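Local atomic coordinates of Vlm2 (Streptomyces tsusimaensis, PDB entry 6ECB), a protein that probably releases the depsipeptide product through the thioesterase domain of this valinomycin nonribosomal peptide synthetase. Residues V82-E87 against L220-D225; K243-A246 against L252-A255. All blocks are in the same frame, centred on the assembly; numbering follows the deposited sequence.

Interaction 1 (V82-E87 against L220-D225); sequences VYPSFE and LMYSRD
The Tyr222 ring carries Phe86 on one face and Pro84 O at its edge. CB of Phe86 sits 4.0 Å from the centroid of the Tyr222 ring, only 10° off the normal, a CH-pi contact over the middle of the face. The Phe86 ring follows as an offset edge-to-face partner: its edge is turned to the Tyr222 face, with the planes at 78° and the centroids 5.8 Å apart. With CG of Phe86 anti to the backbone N (chi1 178°), the phenyl ring stands across the tyrosine, its CD2 4.0 Å from Tyr222 CD2. At the far end of the tyrosine, Tyr222 OH donates a hydrogen bond to Pro84 O (2.7 Å), from above the carbonyl plane. Pro84 O is also hydrogen-bonded to His218, and Tyr222 OH to Gln219, so both oxygens have a second partner at the end of helix 206-220. Tyr119 meets Phe86 edge-to-face, and Val227 of helix 224-227 touches both side chains. Replacing Tyr222 by an alanine removes ring and hydroxyl, and would probably leave Pro84 O with one donor fewer and a gap beside Phe86 CB. The tyrosine thus joins two chemistries: its hydroxyl fixes the carbonyl just before the serine-capped start of helix 86-97, while its ring face covers that helix's first aromatic residue, tying this start to the link between helices 206-220 and 224-227.

Interaction 2 (K243-A246 against L252-A255); sequences KNHA and LFSA
His245 and Phe253 touch ring against ring, and this pair alone joins 243-246 to 252-255. Phe253 brings CE2 over one face of the imidazole, with CZ beside it, out past NE2. CE2 lies 3.6 Å from His245 CD2, and CZ the same 3.6 Å from His245 NE2. The planes are inclined at 44° with centroids 5.1 Å apart, an oblique meeting of rings that no hydrogen bond crosses. CB of each residue points toward the other segment, and with CG anti to the carbonyl carbon in both (chi1 -64° for His245 and -83° for Phe253) the two side chains cross at about a right angle.

The polar end of the imidazole is held from outside the pair: His245 NE2 is hydrogen-bonded to Asp138 OD1. Asp138 probably serves as the acid of a Ser-His-Asp triad with Ser111 and His273, as in other alpha/beta-hydrolase thioesterases, which would make His245 a second-shell residue steadying that carboxylate. Phe253 also touches Asp138, so the two rings approach the same acid.

Further out, Phe253 packs on Pro140 and on Val239 and Arg241 of strand 237-241, while Lys243 NZ forms a salt bridge to Asp268 at the end of strand 264-268. Ala246 is the N-cap of the short helix 247-250, and the ring contact closes the excursion across that helix, between strand 237-241 and one of the sheet's two outermost strands, 264-268.

Interactions 1 and 2 belong to the same alpha/beta-hydrolase fold but share no element; their centres are 23 Å apart and their nearest atoms about 10 Å, without touching. Both are partly buried, and interaction 1 covers about twice the surface of interaction 2. It bridges residues more than 130 positions apart, fastening the start of helix 86-97 to the connection ahead of helix 224-227, whereas interaction 2 is local, closing one loop excursion at the edge of the sheet. The first combines a ring-to-ring contact with a direct hydrogen bond across the segments; in the second the rings alone meet, and the hydrogen bond of His245 goes outside the pair, to the probable triad acid.

Interaction 1 (V82-E87 against L220-D225)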
ATOM      1  N   VAL A  82       2.910 -10.976 -14.280  1.00 23.98           N
ATOM      2  CA  VAL A  82       2.339 -11.974 -13.385  1.00 23.43           C
ATOM      3  C   VAL A  82       1.059 -11.404 -12.802  1.00 22.54           C
ATOM      4  O   VAL A  82       1.063 -10.273 -12.303  1.00 21.68           O
ATOM      5  CB  VAL A  82       3.314 -12.348 -12.251  1.00 23.57           C
ATOM      6  CG1 VAL A  82       2.690 -13.381 -11.343  1.00 26.45           C
ATOM      7  CG2 VAL A  82       4.619 -12.853 -12.831  1.00 30.40           C
ATOM      8  N   TYR A  83      -0.010 -12.198 -12.829  1.00 22.85           N
ATOM      9  CA  TYR A  83      -1.314 -11.829 -12.276  1.00 22.22           C
ATOM     10  C   TYR A  83      -1.626 -12.832 -11.171  1.00 21.70           C
ATOM     11  O   TYR A  83      -2.298 -13.849 -11.388  1.00 22.41           O
ATOM     12  CB  TYR A  83      -2.387 -11.820 -13.364  1.00 23.31           C
ATOM     13  CG  TYR A  83      -2.024 -10.917 -14.507  1.00 24.05           C
ATOM     14  CD1 TYR A  83      -2.015  -9.542 -14.333  1.00 23.42           C
ATOM     15  CD2 TYR A  83      -1.636 -11.419 -15.730  1.00 25.47           C
ATOM     16  CE1 TYR A  83      -1.670  -8.693 -15.359  1.00 24.20           C
ATOM     17  CE2 TYR A  83      -1.298 -10.572 -16.775  1.00 26.28           C
ATOM     18  CZ  TYR A  83      -1.303  -9.197 -16.572  1.00 25.61           C
ATOM     19  OH  TYR A  83      -0.962  -8.330 -17.601  1.00 26.51           O
ATOM     20  N   PRO A  84      -1.125 -12.595  -9.974  1.00 20.59           N
ATOM     21  CA  PRO A  84      -1.300 -13.574  -8.903  1.00 20.23           C
ATOM     22  C   PRO A  84      -2.699 -13.539  -8.327  1.00 19.90           C
ATOM     23  O   PRO A  84      -3.360 -12.494  -8.289  1.00 20.23           O
ATOM     24  CB  PRO A  84      -0.280 -13.136  -7.841  1.00 21.23           C
ATOM     25  CG  PRO A  84       0.037 -11.750  -8.144  1.00 30.03           C
ATOM     26  CD  PRO A  84      -0.326 -11.432  -9.562  1.00 19.79           C
ATOM     27  N   SER A  85      -3.123 -14.688  -7.831  1.00 23.12           N
ATOM     28  CA  SER A  85      -4.267 -14.716  -6.927  1.00 20.19           C
ATOM     29  C   SER A  85      -3.898 -13.953  -5.652  1.00 18.70           C
ATOM     30  O   SER A  85      -2.727 -13.674  -5.378  1.00 19.01           O
ATOM     31  CB  SER A  85      -4.655 -16.150  -6.589  1.00 24.02           C
ATOM     32  OG  SER A  85      -3.651 -16.716  -5.757  1.00 22.73           O
ATOM     33  N   PHE A  86      -4.910 -13.615  -4.846  1.00 20.90           N
ATOM     34  CA  PHE A  86      -4.623 -12.965  -3.568  1.00 20.15           C
ATOM     35  C   PHE A  86      -3.674 -13.810  -2.727  1.00 18.23           C
ATOM     36  O   PHE A  86      -2.687 -13.297  -2.185  1.00 18.76           O
ATOM     37  CB  PHE A  86      -5.921 -12.699  -2.797  1.00 21.30           C
ATOM     38  CG  PHE A  86      -5.703 -12.072  -1.449  1.00 17.78           C
ATOM     39  CD1 PHE A  86      -5.888 -12.818  -0.303  1.00 21.33           C
ATOM     40  CD2 PHE A  86      -5.323 -10.750  -1.318  1.00 17.83           C
ATOM     41  CE1 PHE A  86      -5.704 -12.264   0.945  1.00 19.58           C
ATOM     42  CE2 PHE A  86      -5.142 -10.179  -0.049  1.00 18.75           C
ATOM     43  CZ  PHE A  86      -5.329 -10.962   1.082  1.00 18.24           C
ATOM     44  N   GLU A  87      -3.946 -15.125  -2.639  1.00 20.37           N
ATOM     45  CA  GLU A  87      -3.093 -16.011  -1.843  1.00 20.80           C
ATOM     46  C   GLU A  87      -1.672 -16.062  -2.398  1.00 18.70           C
ATOM     47  O   GLU A  87      -0.697 -16.003  -1.633  1.00 22.23           O
ATOM     48  CB  GLU A  87      -3.703 -17.424  -1.786  1.00 23.11           C
ATOM     49  N   LEU A 220      -8.034  -5.404  -8.604  1.00 20.66           N
ATOM     50  CA  LEU A 220      -9.327  -4.814  -8.275  1.00 24.53           C
ATOM     51  C   LEU A 220     -10.463  -5.812  -8.376  1.00 25.61           C
ATOM     52  O   LEU A 220     -11.537  -5.545  -7.836  1.00 24.34           O
ATOM     53  CB  LEU A 220      -9.615  -3.615  -9.183  1.00 28.78           C
ATOM     54  CG  LEU A 220      -8.775  -2.374  -8.868  1.00 26.25           C
ATOM     55  CD1 LEU A 220      -9.034  -1.286  -9.871  1.00 29.92           C
ATOM     56  CD2 LEU A 220      -9.043  -1.860  -7.436  1.00 29.37           C
ATOM     57  N   MET A 221     -10.279  -6.951  -9.070  1.00 21.27           N
ATOM     58  CA  MET A 221     -11.288  -7.983  -9.106  1.00 21.72           C
ATOM     59  C   MET A 221     -11.168  -9.004  -7.984  1.00 25.58           C
ATOM     60  O   MET A 221     -11.983  -9.916  -7.936  1.00 25.16           O
ATOM     61  CB  MET A 221     -11.239  -8.735 -10.462  1.00 28.44           C
ATOM     62  CG  MET A 221     -11.329  -7.842 -11.630  1.00 36.64           C
ATOM     63  SD  MET A 221     -11.308  -8.834 -13.174  1.00 46.07           S
ATOM     64  CE  MET A 221     -10.725  -7.596 -14.301  1.00 51.85           C
ATOM     65  N   TYR A 222     -10.190  -8.890  -7.080  1.00 19.80           N
ATOM     66  CA  TYR A 222     -10.146  -9.786  -5.922  1.00 22.46           C
ATOM     67  C   TYR A 222     -11.469  -9.719  -5.162  1.00 27.98           C
ATOM     68  O   TYR A 222     -12.075  -8.652  -5.040  1.00 27.78           O
ATOM     69  CB  TYR A 222      -9.022  -9.419  -4.979  1.00 20.90           C
ATOM     70  CG  TYR A 222      -7.607  -9.736  -5.420  1.00 17.89           C
ATOM     71  CD1 TYR A 222      -7.341 -10.613  -6.468  1.00 18.83           C
ATOM     72  CD2 TYR A 222      -6.550  -9.174  -4.756  1.00 18.38           C
ATOM     73  CE1 TYR A 222      -6.011 -10.898  -6.835  1.00 19.62           C
ATOM     74  CE2 TYR A 222      -5.256  -9.449  -5.093  1.00 18.74           C
ATOM     75  CZ  TYR A 222      -4.988 -10.311  -6.140  1.00 17.68           C
ATOM     76  OH  TYR A 222      -3.647 -10.527  -6.423  1.00 18.90           O
ATOM     77  N   SER A 223     -11.923 -10.872  -4.683  1.00 25.32           N
ATOM     78  CA  SER A 223     -13.197 -10.962  -3.976  1.00 28.52           C
ATOM     79  C   SER A 223     -13.071 -10.417  -2.554  1.00 29.21           C
ATOM     80  O   SER A 223     -12.115 -10.719  -1.839  1.00 25.16           O
ATOM     81  CB  SER A 223     -13.662 -12.416  -3.939  1.00 41.83           C
ATOM     82  OG  SER A 223     -14.730 -12.563  -3.033  1.00 55.11           O
ATOM     83  N   ARG A 224     -14.054  -9.618  -2.132  1.00 34.25           N
ATOM     84  CA  ARG A 224     -14.044  -9.114  -0.756  1.00 32.25           C
ATOM     85  C   ARG A 224     -13.994 -10.262   0.246  1.00 28.45           C
ATOM     86  O   ARG A 224     -13.330 -10.169   1.289  1.00 27.40           O
ATOM     87  CB  ARG A 224     -15.282  -8.242  -0.509  1.00 49.66           C
ATOM     88  N   ASP A 225     -14.630 -11.377  -0.076  1.00 25.68           N
ATOM     89  CA  ASP A 225     -14.685 -12.494   0.857  1.00 33.00           C
ATOM     90  C   ASP A 225     -13.343 -13.198   0.988  1.00 39.51           C
ATOM     91  O   ASP A 225     -13.059 -13.774   2.040  1.00 32.83           O
ATOM     92  CB  ASP A 225     -15.760 -13.497   0.429  1.00 50.03           C
ATOM     93  CG  ASP A 225     -17.149 -12.878   0.367  1.00 76.47           C
ATOM     94  OD1 ASP A 225     -17.448 -11.985   1.189  1.00 81.83           O
ATOM     95  OD2 ASP A 225     -17.946 -13.285  -0.506  1.00 88.42           O
TER

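Interaction 2 (K243-A246 against L252-A255)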
ATOM      1  N   LYS A 243     -11.290  10.560   8.434  1.00 29.05           N
ATOM      2  CA  LYS A 243     -12.568  10.859   9.074  1.00 29.76           C
ATOM      3  C   LYS A 243     -13.586  11.461   8.117  1.00 32.63           C
ATOM      4  O   LYS A 243     -14.533  12.108   8.558  1.00 35.45           O
ATOM      5  CB  LYS A 243     -12.354  11.770  10.278  1.00 35.35           C
ATOM      6  CG  LYS A 243     -11.460  11.166  11.359  1.00 48.68           C
ATOM      7  CD  LYS A 243     -11.842   9.707  11.742  1.00 50.84           C
ATOM      8  CE  LYS A 243     -13.275   9.594  12.276  1.00 57.54           C
ATOM      9  NZ  LYS A 243     -13.480  10.389  13.522  1.00 48.45           N
ATOM     10  N   ASN A 244     -13.457  11.205   6.830  1.00 32.13           N
ATOM     11  CA  ASN A 244     -14.415  11.700   5.853  1.00 41.92           C
ATOM     12  C   ASN A 244     -15.063  10.564   5.080  1.00 34.23           C
ATOM     13  O   ASN A 244     -15.502  10.747   3.944  1.00 38.15           O
ATOM     14  CB  ASN A 244     -13.738  12.680   4.902  1.00 44.68           C
ATOM     15  CG  ASN A 244     -13.216  13.879   5.622  1.00 38.23           C
ATOM     16  OD1 ASN A 244     -13.969  14.588   6.277  1.00 41.39           O
ATOM     17  ND2 ASN A 244     -11.906  14.087   5.554  1.00 46.35           N
ATOM     18  N   HIS A 245     -15.109   9.369   5.675  1.00 28.53           N
ATOM     19  CA  HIS A 245     -15.773   8.253   5.031  1.00 25.27           C
ATOM     20  C   HIS A 245     -17.282   8.376   5.168  1.00 26.53           C
ATOM     21  O   HIS A 245     -17.793   8.967   6.119  1.00 29.92           O
ATOM     22  CB  HIS A 245     -15.331   6.921   5.655  1.00 23.06           C
ATOM     23  CG  HIS A 245     -13.888   6.606   5.465  1.00 23.65           C
ATOM     24  ND1 HIS A 245     -13.376   6.162   4.265  1.00 26.40           N
ATOM     25  CD2 HIS A 245     -12.847   6.653   6.328  1.00 22.99           C
ATOM     26  CE1 HIS A 245     -12.080   5.928   4.406  1.00 26.87           C
ATOM     27  NE2 HIS A 245     -11.735   6.233   5.642  1.00 22.97           N
ATOM     28  N   ALA A 246     -17.994   7.775   4.224  1.00 33.14           N
ATOM     29  CA  ALA A 246     -19.427   7.607   4.393  1.00 36.29           C
ATOM     30  C   ALA A 246     -19.683   6.848   5.694  1.00 31.02           C
ATOM     31  O   ALA A 246     -18.886   6.008   6.088  1.00 26.58           O
ATOM     32  CB  ALA A 246     -20.023   6.841   3.216  1.00 54.99           C
ATOM     33  N   LEU A 252     -17.171   0.463   9.913  1.00 21.07           N
ATOM     34  CA  LEU A 252     -16.539  -0.834   9.691  1.00 20.18           C
ATOM     35  C   LEU A 252     -15.118  -0.917  10.212  1.00 19.16           C
ATOM     36  O   LEU A 252     -14.554  -2.014  10.254  1.00 18.56           O
ATOM     37  CB  LEU A 252     -16.542  -1.193   8.199  1.00 19.86           C
ATOM     38  CG  LEU A 252     -17.935  -1.305   7.586  1.00 22.82           C
ATOM     39  CD1 LEU A 252     -17.806  -1.603   6.086  1.00 26.04           C
ATOM     40  CD2 LEU A 252     -18.735  -2.404   8.294  1.00 25.67           C
ATOM     41  N   PHE A 253     -14.520   0.205  10.632  1.00 20.06           N
ATOM     42  CA  PHE A 253     -13.124   0.151  11.038  1.00 19.23           C
ATOM     43  C   PHE A 253     -12.944  -0.619  12.336  1.00 18.33           C
ATOM     44  O   PHE A 253     -11.927  -1.292  12.508  1.00 18.59           O
ATOM     45  CB  PHE A 253     -12.551   1.566  11.187  1.00 22.18           C
ATOM     46  CG  PHE A 253     -12.106   2.158   9.878  1.00 20.00           C
ATOM     47  CD1 PHE A 253     -10.828   1.923   9.401  1.00 21.12           C
ATOM     48  CD2 PHE A 253     -12.969   2.904   9.107  1.00 23.92           C
ATOM     49  CE1 PHE A 253     -10.413   2.451   8.187  1.00 21.08           C
ATOM     50  CE2 PHE A 253     -12.546   3.427   7.881  1.00 24.07           C
ATOM     51  CZ  PHE A 253     -11.278   3.186   7.432  1.00 21.14           C
ATOM     52  N   SER A 254     -13.899  -0.499  13.264  1.00 19.31           N
ATOM     53  CA  SER A 254     -13.738  -1.126  14.575  1.00 19.61           C
ATOM     54  C   SER A 254     -13.600  -2.637  14.469  1.00 19.88           C
ATOM     55  O   SER A 254     -13.074  -3.282  15.398  1.00 19.33           O
ATOM     56  CB  SER A 254     -14.918  -0.756  15.469  1.00 20.93           C
ATOM     57  OG  SER A 254     -16.144  -1.352  15.037  1.00 21.53           O
ATOM     58  N   ALA A 255     -14.052  -3.226  13.361  1.00 18.99           N
ATOM     59  CA  ALA A 255     -13.934  -4.668  13.189  1.00 18.75           C
ATOM     60  C   ALA A 255     -12.486  -5.147  13.135  1.00 17.90           C
ATOM     61  O   ALA A 255     -12.263  -6.355  13.224  1.00 17.72           O
ATOM     62  CB  ALA A 255     -14.726  -5.096  11.949  1.00 19.97           C
TER